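Local coordinates for prolyl oligopeptidase (Novosphingobium capsulatum, PDB 1YR2), which probably cleaves oligopeptides as a serine endopeptidase of the S9A family, cutting on the carboxyl side of proline and, less readily, of alanine, at residues 93-98 with 705-710; 103-108 with 452-457; 573-578 with 597-602; 650-655 with 667-672. One frame throughout, in Å; residues are numbered along the deposited sequence.

Interaction 1: 93-98 with 705-710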
loop_
_atom_site.group_PDB
_atom_site.type_symbol
_atom_site.label_atom_id
_atom_site.label_comp_id
_atom_site.label_asym_id
_atom_site.label_seq_id
_atom_site.Cartn_x
_atom_site.Cartn_y
_atom_site.Cartn_z
ATOM N N PRO A 93 17.272 21.898 -17.255
ATOM C CA PRO A 93 16.150 22.355 -18.062
ATOM C C PRO A 93 14.983 21.344 -18.124
ATOM O O PRO A 93 13.926 21.770 -18.551
ATOM C CB PRO A 93 16.793 22.614 -19.424
ATOM C CG PRO A 93 17.876 21.619 -19.506
ATOM C CD PRO A 93 18.408 21.482 -18.097
ATOM N N GLU A 94 15.146 20.089 -17.679
ATOM C CA GLU A 94 14.038 19.123 -17.714
ATOM C C GLU A 94 13.028 19.382 -16.566
ATOM O O GLU A 94 11.893 18.929 -16.634
ATOM C CB GLU A 94 14.552 17.667 -17.634
ATOM C CG GLU A 94 15.564 17.215 -18.690
ATOM C CD GLU A 94 17.011 17.632 -18.418
ATOM O OE1 GLU A 94 17.302 18.271 -17.370
ATOM O OE2 GLU A 94 17.861 17.375 -19.302
ATOM N N ARG A 95 13.423 20.155 -15.551
ATOM C CA ARG A 95 12.682 20.233 -14.304
ATOM C C ARG A 95 11.283 20.809 -14.443
ATOM O O ARG A 95 10.321 20.278 -13.867
ATOM C CB ARG A 95 13.424 21.041 -13.257
ATOM C CG ARG A 95 12.812 20.857 -11.913
ATOM C CD ARG A 95 13.365 21.703 -10.846
ATOM N NE ARG A 95 12.698 21.442 -9.561
ATOM C CZ ARG A 95 11.580 22.032 -9.142
ATOM N NH1 ARG A 95 10.934 22.873 -9.929
ATOM N NH2 ARG A 95 11.089 21.733 -7.942
ATOM N N ALA A 96 11.184 21.890 -15.200
ATOM C CA ALA A 96 9.930 22.611 -15.392
ATOM C C ALA A 96 8.803 21.727 -15.870
ATOM O O ALA A 96 7.696 21.777 -15.336
ATOM C CB ALA A 96 10.149 23.733 -16.408
ATOM N N ALA A 97 9.093 20.921 -16.886
ATOM C CA ALA A 97 8.101 20.095 -17.534
ATOM C C ALA A 97 7.689 18.966 -16.600
ATOM O O ALA A 97 6.519 18.568 -16.557
ATOM C CB ALA A 97 8.665 19.514 -18.807
ATOM N N LEU A 98 8.640 18.468 -15.826
ATOM C CA LEU A 98 8.327 17.382 -14.879
ATOM C C LEU A 98 7.493 17.873 -13.716
ATOM O O LEU A 98 6.555 17.184 -13.310
ATOM C CB LEU A 98 9.582 16.710 -14.362
ATOM C CG LEU A 98 10.346 15.920 -15.430
ATOM C CD1 LEU A 98 11.850 15.807 -15.040
ATOM C CD2 LEU A 98 9.786 14.536 -15.716
ATOM N N GLU A 705 10.532 17.776 -4.552
ATOM C CA GLU A 705 11.597 16.768 -4.431
ATOM C C GLU A 705 11.594 15.829 -5.650
ATOM O O GLU A 705 12.627 15.572 -6.241
ATOM C CB GLU A 705 11.442 15.914 -3.170
ATOM C CG GLU A 705 12.623 14.956 -2.988
ATOM C CD GLU A 705 12.573 14.167 -1.672
ATOM O OE1 GLU A 705 12.226 14.752 -0.616
ATOM O OE2 GLU A 705 12.910 12.968 -1.674
ATOM N N THR A 706 10.405 15.371 -6.024
ATOM C CA THR A 706 10.224 14.470 -7.138
ATOM C C THR A 706 10.689 15.137 -8.440
ATOM O O THR A 706 11.369 14.538 -9.243
ATOM C CB THR A 706 8.763 14.096 -7.262
ATOM O OG1 THR A 706 8.362 13.339 -6.101
ATOM C CG2 THR A 706 8.574 13.161 -8.468
ATOM N N ALA A 707 10.304 16.377 -8.646
ATOM C CA ALA A 707 10.711 17.092 -9.845
ATOM C C ALA A 707 12.252 17.218 -9.931
ATOM O O ALA A 707 12.807 17.046 -10.983
ATOM C CB ALA A 707 10.090 18.477 -9.879
ATOM N N ASP A 708 12.893 17.557 -8.822
ATOM C CA ASP A 708 14.360 17.658 -8.722
ATOM C C ASP A 708 15.026 16.314 -9.041
ATOM O O ASP A 708 15.932 16.213 -9.858
ATOM C CB ASP A 708 14.760 18.029 -7.297
ATOM C CG ASP A 708 14.664 19.534 -7.007
ATOM O OD1 ASP A 708 14.433 20.363 -7.946
ATOM O OD2 ASP A 708 14.815 19.991 -5.839
ATOM N N VAL A 709 14.577 15.289 -8.355
ATOM C CA VAL A 709 15.166 13.966 -8.538
ATOM C C VAL A 709 14.956 13.533 -9.967
ATOM O O VAL A 709 15.878 13.077 -10.615
ATOM C CB VAL A 709 14.554 12.963 -7.533
ATOM C CG1 VAL A 709 14.930 11.513 -7.832
ATOM C CG2 VAL A 709 14.959 13.307 -6.111
ATOM N N GLN A 710 13.735 13.607 -10.469
ATOM C CA GLN A 710 13.514 13.128 -11.813
ATOM C C GLN A 710 14.220 13.961 -12.888
ATOM O O GLN A 710 14.638 13.441 -13.910
ATOM C CB GLN A 710 12.032 12.934 -12.088
ATOM C CG GLN A 710 11.475 11.728 -11.348
ATOM C CD GLN A 710 10.042 11.386 -11.720
ATOM O OE1 GLN A 710 9.481 11.953 -12.696
ATOM N NE2 GLN A 710 9.458 10.436 -10.999
#
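Arg95, on helix 95-105, reaches across to helix 699-717 with a fully extended chain. CG stands anti to the backbone N (chi1 -167°), and the run from CG to NE is straight, so that NE arrives beside the carboxylate of Asp708. The salt bridge is made by NE, 2.6 Å from Asp708 OD1. OD1 lies near the guanidinium plane, whereas NE sits above the carboxylate plane, the two planes being 58° apart. Ala707 CB packs over one face of the guanidinium, 3.9 Å from NH2 of Arg95. One turn on, Leu98 points at the second helix; its CD1 rests 3.7 Å from the backbone C of Gln710, and its CD2 lies 4.0 Å from Gln710 OE1. The amide of Gln710 is held from its other end, NE2 bonding to Gly509 O. An alanine in place of Arg95 would probably cost the helices their ionic link and the cover its guanidinium gives the methyl of Ala707. Asp708 OD2 pairs with Arg686, so the carboxylate is shared between two arginines, while Arg95 NH1 turns to Glu99; Asp708 is thus likely to stay ionised in this largely buried helix-helix contact.

Interaction 2: 103-108 with 452-457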
loop_
_atom_site.group_PDB
_atom_site.type_symbol
_atom_site.label_atom_id
_atom_site.label_comp_id
_atom_site.label_asym_id
_atom_site.label_seq_id
_atom_site.Cartn_x
_atom_site.Cartn_y
_atom_site.Cartn_z
ATOM N N LYS A 103 2.365 18.060 -10.748
ATOM C CA LYS A 103 1.332 18.878 -10.145
ATOM C C LYS A 103 -0.041 18.490 -10.752
ATOM O O LYS A 103 -1.025 18.391 -10.049
ATOM C CB LYS A 103 1.613 20.363 -10.393
ATOM C CG LYS A 103 2.658 21.014 -9.465
ATOM C CD LYS A 103 2.671 22.578 -9.614
ATOM C CE LYS A 103 3.868 23.213 -8.891
ATOM N NZ LYS A 103 4.259 24.562 -9.474
ATOM N N ALA A 104 -0.105 18.282 -12.054
ATOM C CA ALA A 104 -1.384 18.064 -12.710
ATOM C C ALA A 104 -1.969 16.662 -12.397
ATOM O O ALA A 104 -3.175 16.476 -12.533
ATOM C CB ALA A 104 -1.258 18.256 -14.180
ATOM N N LEU A 105 -1.112 15.752 -11.926
ATOM C CA LEU A 105 -1.477 14.350 -11.618
ATOM C C LEU A 105 -1.997 14.107 -10.198
ATOM O O LEU A 105 -2.563 13.027 -9.930
ATOM C CB LEU A 105 -0.265 13.444 -11.817
ATOM C CG LEU A 105 0.197 13.191 -13.245
ATOM C CD1 LEU A 105 1.493 12.445 -13.267
ATOM C CD2 LEU A 105 -0.820 12.393 -13.964
ATOM N N ILE A 106 -1.812 15.063 -9.281
ATOM C CA ILE A 106 -2.112 14.841 -7.827
ATOM C C ILE A 106 -3.582 14.779 -7.413
ATOM O O ILE A 106 -3.973 13.914 -6.638
ATOM C CB ILE A 106 -1.449 15.964 -6.937
ATOM C CG1 ILE A 106 0.059 15.957 -7.084
ATOM C CG2 ILE A 106 -1.826 15.765 -5.424
ATOM C CD1 ILE A 106 0.651 14.548 -6.955
ATOM N N ASP A 107 -4.377 15.727 -7.877
ATOM C CA ASP A 107 -5.724 15.933 -7.386
ATOM C C ASP A 107 -6.671 15.449 -8.471
ATOM O O ASP A 107 -6.645 15.933 -9.633
ATOM C CB ASP A 107 -5.993 17.410 -7.013
ATOM C CG ASP A 107 -5.027 17.923 -5.926
ATOM O OD1 ASP A 107 -4.919 17.280 -4.851
ATOM O OD2 ASP A 107 -4.284 18.938 -6.069
ATOM N N TYR A 108 -7.472 14.453 -8.115
ATOM C CA TYR A 108 -8.501 13.980 -9.012
ATOM C C TYR A 108 -9.633 13.383 -8.169
ATOM O O TYR A 108 -9.421 12.996 -7.020
ATOM C CB TYR A 108 -7.922 12.926 -9.969
ATOM C CG TYR A 108 -7.064 11.892 -9.289
ATOM C CD1 TYR A 108 -7.628 10.729 -8.752
ATOM C CD2 TYR A 108 -5.694 12.084 -9.126
ATOM C CE1 TYR A 108 -6.850 9.792 -8.073
ATOM C CE2 TYR A 108 -4.901 11.112 -8.469
ATOM C CZ TYR A 108 -5.479 9.997 -7.942
ATOM O OH TYR A 108 -4.705 9.048 -7.283
ATOM N N LEU A 452 -9.326 12.113 -15.363
ATOM C CA LEU A 452 -7.881 12.174 -15.088
ATOM C C LEU A 452 -7.235 12.982 -16.209
ATOM O O LEU A 452 -7.846 13.236 -17.238
ATOM C CB LEU A 452 -7.275 10.774 -15.098
ATOM C CG LEU A 452 -7.824 9.778 -14.056
ATOM C CD1 LEU A 452 -7.119 8.492 -14.165
ATOM C CD2 LEU A 452 -7.632 10.374 -12.684
ATOM N N THR A 453 -5.985 13.365 -16.025
ATOM C CA THR A 453 -5.265 14.076 -17.080
ATOM C C THR A 453 -4.615 13.149 -18.119
ATOM O O THR A 453 -3.922 13.621 -19.029
ATOM C CB THR A 453 -4.197 14.977 -16.500
ATOM O OG1 THR A 453 -3.291 14.189 -15.736
ATOM C CG2 THR A 453 -4.818 16.020 -15.534
ATOM N N PHE A 454 -4.803 11.847 -17.972
ATOM C CA PHE A 454 -4.302 10.873 -18.927
ATOM C C PHE A 454 -5.328 9.784 -19.072
ATOM O O PHE A 454 -6.253 9.678 -18.261
ATOM C CB PHE A 454 -2.941 10.318 -18.454
ATOM C CG PHE A 454 -3.009 9.584 -17.124
ATOM C CD1 PHE A 454 -2.882 10.249 -15.919
ATOM C CD2 PHE A 454 -3.208 8.238 -17.104
ATOM C CE1 PHE A 454 -2.983 9.562 -14.715
ATOM C CE2 PHE A 454 -3.287 7.547 -15.892
ATOM C CZ PHE A 454 -3.186 8.196 -14.715
ATOM N N ASP A 455 -5.142 8.927 -20.070
ATOM C CA ASP A 455 -5.982 7.751 -20.257
ATOM C C ASP A 455 -5.219 6.498 -19.877
ATOM O O ASP A 455 -4.260 6.174 -20.562
ATOM C CB ASP A 455 -6.363 7.656 -21.737
ATOM C CG ASP A 455 -7.336 6.522 -22.043
ATOM O OD1 ASP A 455 -7.618 5.646 -21.176
ATOM O OD2 ASP A 455 -7.888 6.447 -23.159
ATOM N N PRO A 456 -5.624 5.789 -18.833
ATOM C CA PRO A 456 -4.952 4.530 -18.461
ATOM C C PRO A 456 -4.720 3.519 -19.603
ATOM O O PRO A 456 -3.670 2.872 -19.596
ATOM C CB PRO A 456 -5.855 3.944 -17.362
ATOM C CG PRO A 456 -6.427 5.174 -16.732
ATOM C CD PRO A 456 -6.710 6.129 -17.901
ATOM N N ALA A 457 -5.623 3.422 -20.572
ATOM C CA ALA A 457 -5.427 2.570 -21.764
ATOM C C ALA A 457 -4.297 3.020 -22.733
ATOM O O ALA A 457 -3.949 2.288 -23.656
ATOM C CB ALA A 457 -6.733 2.481 -22.538
#
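Apolar contacts carry most of this meeting between the C-terminal end of helix 95-105 and the loop that precedes strand 459-467. Leu105, with CG anti to its carbonyl carbon, sends CD2 to the ring of Phe454, 3.6 Å from CD1 and equally near CE1; the two side chains cross at about a right angle. Phe454 holds its ring in the crowded position between backbone N and carbonyl carbon (chi1 62°). Tyr108 uses the same kind of rotamer (chi1 46°), and its CB lies 3.7 Å from Leu452 CD2. These two side chains run side by side and point the same way, the leucine methyl also reaching CG of the tyrosine. Pro431 touches Tyr108, Leu452 and Phe454, while Met511 of helix 508-514 packs on Leu105 and Phe454. The two segments flank the seven four-stranded sheets of the beta-propeller along the chain, so the contact brings together the two connections between propeller and peptidase domain. Polar atoms meet mainly carbon here. Thr453 CG2 lies 3.5 Å from Ala104 O, and Thr453 OG1 is 3.5 Å from Leu105 CD2; OG1 instead accepts a hydrogen bond from Arg101. Further along the loop, Asp455 OD1 accepts from Ala457 N at 3.0 Å, an Asx turn that leads into the short 3-10 segment.

Interaction 3: 573-578 with 597-602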
loop_
_atom_site.group_PDB
_atom_site.type_symbol
_atom_site.label_atom_id
_atom_site.label_comp_id
_atom_site.label_asym_id
_atom_site.label_seq_id
_atom_site.Cartn_x
_atom_site.Cartn_y
_atom_site.Cartn_z
ATOM N N GLY A 573 15.563 4.168 -4.832
ATOM C CA GLY A 573 15.107 3.377 -3.719
ATOM C C GLY A 573 15.182 4.202 -2.452
ATOM O O GLY A 573 15.887 5.215 -2.434
ATOM N N GLY A 574 14.413 3.826 -1.428
ATOM C CA GLY A 574 14.327 4.564 -0.165
ATOM C C GLY A 574 14.422 3.672 1.081
ATOM O O GLY A 574 13.868 2.561 1.101
ATOM N N SER A 575 15.176 4.129 2.093
ATOM C CA SER A 575 15.330 3.481 3.403
ATOM C C SER A 575 16.210 2.196 3.229
ATOM O O SER A 575 17.391 2.273 2.852
ATOM C CB SER A 575 13.969 3.213 4.068
ATOM O OG SER A 575 13.284 4.428 4.328
ATOM N N ASN A 576 15.666 1.050 3.526
ATOM C CA ASN A 576 16.275 -0.212 3.054
ATOM C C ASN A 576 16.501 -0.220 1.541
ATOM O O ASN A 576 17.474 -0.806 1.053
ATOM C CB ASN A 576 15.457 -1.406 3.534
ATOM C CG ASN A 576 15.963 -2.719 2.993
ATOM O OD1 ASN A 576 17.032 -3.236 3.423
ATOM N ND2 ASN A 576 15.226 -3.285 2.041
ATOM N N GLY A 577 15.615 0.422 0.793
ATOM C CA GLY A 577 15.791 0.652 -0.620
ATOM C C GLY A 577 16.910 1.628 -0.932
ATOM O O GLY A 577 17.496 1.575 -1.990
ATOM N N GLY A 578 17.218 2.567 -0.039
ATOM C CA GLY A 578 18.400 3.398 -0.215
ATOM C C GLY A 578 19.724 2.658 0.017
ATOM O O GLY A 578 20.696 2.859 -0.679
ATOM N N PRO A 597 19.451 7.460 -3.963
ATOM C CA PRO A 597 19.047 6.823 -2.702
ATOM C C PRO A 597 18.380 7.813 -1.779
ATOM O O PRO A 597 19.048 8.751 -1.443
ATOM C CB PRO A 597 20.370 6.366 -2.104
ATOM C CG PRO A 597 21.383 7.300 -2.657
ATOM C CD PRO A 597 20.870 7.843 -3.954
ATOM N N ALA A 598 17.137 7.579 -1.363
ATOM C CA ALA A 598 16.471 8.365 -0.339
ATOM C C ALA A 598 16.623 7.738 1.031
ATOM O O ALA A 598 16.459 6.541 1.189
ATOM C CB ALA A 598 15.005 8.511 -0.676
ATOM N N VAL A 599 16.988 8.547 2.023
ATOM C CA VAL A 599 17.027 8.153 3.424
ATOM C C VAL A 599 17.633 6.783 3.656
ATOM O O VAL A 599 17.058 5.922 4.380
ATOM C CB VAL A 599 15.621 8.331 4.124
ATOM C CG1 VAL A 599 15.211 9.853 4.080
ATOM C CG2 VAL A 599 14.541 7.527 3.471
ATOM N N GLY A 600 18.789 6.560 3.034
ATOM C CA GLY A 600 19.341 5.206 2.928
ATOM C C GLY A 600 20.101 4.853 4.205
ATOM O O GLY A 600 20.656 5.745 4.883
ATOM N N VAL A 601 20.079 3.585 4.572
ATOM C CA VAL A 601 20.912 3.065 5.660
ATOM C C VAL A 601 22.344 2.797 5.137
ATOM O O VAL A 601 22.667 1.692 4.739
ATOM C CB VAL A 601 20.288 1.756 6.274
ATOM C CG1 VAL A 601 20.971 1.407 7.538
ATOM C CG2 VAL A 601 18.771 1.928 6.526
ATOM N N MET A 602 23.195 3.809 5.149
ATOM C CA MET A 602 24.477 3.768 4.439
ATOM C C MET A 602 25.647 3.257 5.282
ATOM O O MET A 602 26.563 2.675 4.730
ATOM C CB MET A 602 24.795 5.137 3.823
ATOM C CG MET A 602 23.688 5.666 2.903
ATOM S SD MET A 602 23.098 4.393 1.671
ATOM C CE MET A 602 22.846 5.493 0.248
#
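Strands 569-574 and 594-598 end side by side in parallel, with Gly573 paired to Pro597 and Gly574 to Ala598. Two nearly straight hydrogen bonds lie in their carbonyl planes: Ala598 N to Gly573 O at 2.9 Å (171°) and Ser575 N to Ala598 O, also 2.9 Å. Beyond the strands a weak bond runs from Val601 N to Ser575 O at 3.5 Å. Ser575 has positive phi (72°), turning the chain sharply into helix 576-587. The backbones close to 3.7 Å between Gly578 CA and Gly600 CA, where a CB on Gly578 would collide with Gly600 CA and Ala598 O; one on Gly573 would strike Gly577 O. Ser575 holds OG anti to its carbonyl carbon (chi1 -63°), 3.5 Å from Val599 CG2. Met602, bent at chi2 and chi3, brings CE 3.5 Å from Gly578 O. Asn576 faces away, its amide held by Tyr620, Lys544 and Gly496. The strained serine between strand and helix, in a Gly-Gly-Ser-Asn-Gly run, fits the GxSxG nucleophile elbow of alpha/beta hydrolases, which makes Ser575 the probable nucleophile of this serine peptidase.

Interaction 4: 650-655 with 667-672. Unlike the reference sequence in segment 667-672: Phe667 (reference Leu).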
loop_
_atom_site.group_PDB
_atom_site.type_symbol
_atom_site.label_atom_id
_atom_site.label_comp_id
_atom_site.label_asym_id
_atom_site.label_seq_id
_atom_site.Cartn_x
_atom_site.Cartn_y
_atom_site.Cartn_z
ATOM N N ILE A 650 24.808 10.864 -8.793
ATOM C CA ILE A 650 24.114 10.417 -7.615
ATOM C C ILE A 650 23.519 11.599 -6.900
ATOM O O ILE A 650 24.215 12.603 -6.691
ATOM C CB ILE A 650 25.072 9.679 -6.635
ATOM C CG1 ILE A 650 25.689 8.439 -7.274
ATOM C CG2 ILE A 650 24.340 9.295 -5.349
ATOM C CD1 ILE A 650 26.798 7.789 -6.453
ATOM N N LEU A 651 22.226 11.511 -6.585
ATOM C CA LEU A 651 21.541 12.546 -5.815
ATOM C C LEU A 651 20.967 11.833 -4.605
ATOM O O LEU A 651 19.910 11.159 -4.674
ATOM C CB LEU A 651 20.442 13.216 -6.643
ATOM C CG LEU A 651 19.649 14.363 -6.021
ATOM C CD1 LEU A 651 20.591 15.474 -5.645
ATOM C CD2 LEU A 651 18.559 14.810 -6.984
ATOM N N VAL A 652 21.685 11.973 -3.503
ATOM C CA VAL A 652 21.250 11.506 -2.202
ATOM C C VAL A 652 20.149 12.448 -1.659
ATOM O O VAL A 652 20.261 13.677 -1.760
ATOM C CB VAL A 652 22.438 11.465 -1.248
ATOM C CG1 VAL A 652 22.035 10.948 0.126
ATOM C CG2 VAL A 652 23.627 10.712 -1.904
ATOM N N THR A 653 19.066 11.914 -1.123
ATOM C CA THR A 653 18.023 12.809 -0.545
ATOM C C THR A 653 17.681 12.423 0.860
ATOM O O THR A 653 17.610 11.223 1.199
ATOM C CB THR A 653 16.722 12.815 -1.381
ATOM O OG1 THR A 653 16.194 11.492 -1.388
ATOM C CG2 THR A 653 16.965 13.151 -2.848
ATOM N N THR A 654 17.475 13.430 1.700
ATOM C CA THR A 654 17.036 13.204 3.085
ATOM C C THR A 654 16.623 14.553 3.651
ATOM O O THR A 654 17.015 15.571 3.103
ATOM C CB THR A 654 18.176 12.594 3.973
ATOM O OG1 THR A 654 17.782 12.542 5.346
ATOM C CG2 THR A 654 19.416 13.515 4.011
ATOM N N ALA A 655 15.819 14.557 4.713
ATOM C CA ALA A 655 15.617 15.774 5.501
ATOM C C ALA A 655 16.781 15.879 6.473
ATOM O O ALA A 655 17.561 14.919 6.613
ATOM C CB ALA A 655 14.297 15.735 6.260
ATOM N N PHE A 667 24.602 11.853 5.169
ATOM C CA PHE A 667 25.594 12.880 5.243
ATOM C C PHE A 667 26.971 12.248 5.088
ATOM O O PHE A 667 27.786 12.754 4.311
ATOM C CB PHE A 667 25.530 13.614 6.587
ATOM C CG PHE A 667 24.270 14.438 6.836
ATOM C CD1 PHE A 667 23.282 14.645 5.872
ATOM C CD2 PHE A 667 24.098 15.008 8.115
ATOM C CE1 PHE A 667 22.170 15.352 6.160
ATOM C CE2 PHE A 667 22.975 15.752 8.417
ATOM C CZ PHE A 667 22.024 15.960 7.445
ATOM N N LYS A 668 27.285 11.180 5.828
ATOM C CA LYS A 668 28.651 10.583 5.786
ATOM C C LYS A 668 28.913 9.944 4.435
ATOM O O LYS A 668 30.024 10.018 3.910
ATOM C CB LYS A 668 28.821 9.509 6.876
ATOM C CG LYS A 668 28.843 10.118 8.295
ATOM C CD LYS A 668 29.520 9.184 9.296
ATOM C CE LYS A 668 28.998 7.779 9.205
ATOM N NZ LYS A 668 29.492 6.953 10.326
ATOM N N TYR A 669 27.877 9.322 3.865
ATOM C CA TYR A 669 27.965 8.693 2.547
ATOM C C TYR A 669 28.280 9.721 1.475
ATOM O O TYR A 669 29.143 9.493 0.654
ATOM C CB TYR A 669 26.645 7.967 2.223
ATOM C CG TYR A 669 26.558 7.424 0.860
ATOM C CD1 TYR A 669 27.265 6.275 0.503
ATOM C CD2 TYR A 669 25.670 7.952 -0.059
ATOM C CE1 TYR A 669 27.171 5.733 -0.796
ATOM C CE2 TYR A 669 25.565 7.417 -1.348
ATOM C CZ TYR A 669 26.294 6.290 -1.698
ATOM O OH TYR A 669 26.159 5.784 -2.973
ATOM N N THR A 670 27.628 10.874 1.536
ATOM C CA THR A 670 27.907 11.979 0.605
ATOM C C THR A 670 29.337 12.529 0.748
ATOM O O THR A 670 30.032 12.827 -0.234
ATOM C CB THR A 670 26.880 13.120 0.869
ATOM O OG1 THR A 670 25.556 12.634 0.588
ATOM C CG2 THR A 670 27.122 14.280 -0.106
ATOM N N ALA A 671 29.781 12.716 1.982
ATOM C CA ALA A 671 31.153 13.157 2.233
ATOM C C ALA A 671 32.147 12.189 1.620
ATOM O O ALA A 671 33.108 12.625 1.004
ATOM C CB ALA A 671 31.421 13.369 3.734
ATOM N N ALA A 672 31.897 10.880 1.757
ATOM C CA ALA A 672 32.746 9.863 1.206
ATOM C C ALA A 672 32.796 9.919 -0.314
ATOM O O ALA A 672 33.911 9.906 -0.895
ATOM C CB ALA A 672 32.330 8.416 1.686
#
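Three alternate residues of strand 649-654, Ile650, Val652 and Thr654, turn their side chains to helix 664-675, which runs nearly antiparallel to the strand (160°) with the axes 9.5 Å apart. Val652, CG1 anti to the backbone N (chi1 -179°), directs CG2 at two partners: it meets the edge of the Tyr669 ring 3.9 Å from CE2, and lies 3.7 Å from Thr670 OG1. Tyr669 has CG anti to its own backbone N, which swings the ring toward the Ile650 end of the strand, where OH comes 4.1 Å from Ile650 CD1. Thr670 slides past Val652 in the opposite direction; its hydroxyl is bonded to Ser666 O, one turn back. Thr654 places OG1 anti to the backbone N, where it donates to a lone pair of Ala655 O at 2.7 Å; CG2 is thereby left in the crowded position, 3.9 Å from Phe667 CE1. Phe667, where the reference has leucine, also meets Trp77. A glycine in place of Thr654 would probably loosen both the packing against Phe667 and the grip on the Ala655 carbonyl. With both hydroxyls bonded to backbone carbonyls, Thr654 can present its methyl and Thr670 can set its oxygen against Val652 at little polar cost in this buried interface.

How the interactions relate
From the N terminus, helix 95-105 enters two contacts. Interaction 1, 93-98 with 705-710, closes the widest loop, bringing this early helix onto the late helix 699-717, and the other three nest inside it. Interaction 2 follows on the same helix and closes a loop that contains the propeller. After it, in series, interactions 3 and 4 close short loops in the eight-stranded sheet of the peptidase domain, interaction 3 around helix 576-587 and interaction 4 between strand 649-654 and the helix that follows it. Their neighbouring strands join directly, Val599 N lying 2.9 Å from Thr653 O in a probable hydrogen bond. Interaction 4 also touches interaction 1, Val709 packing on Leu651 and Thr653, so sheet, late helix and early helix form successive layers.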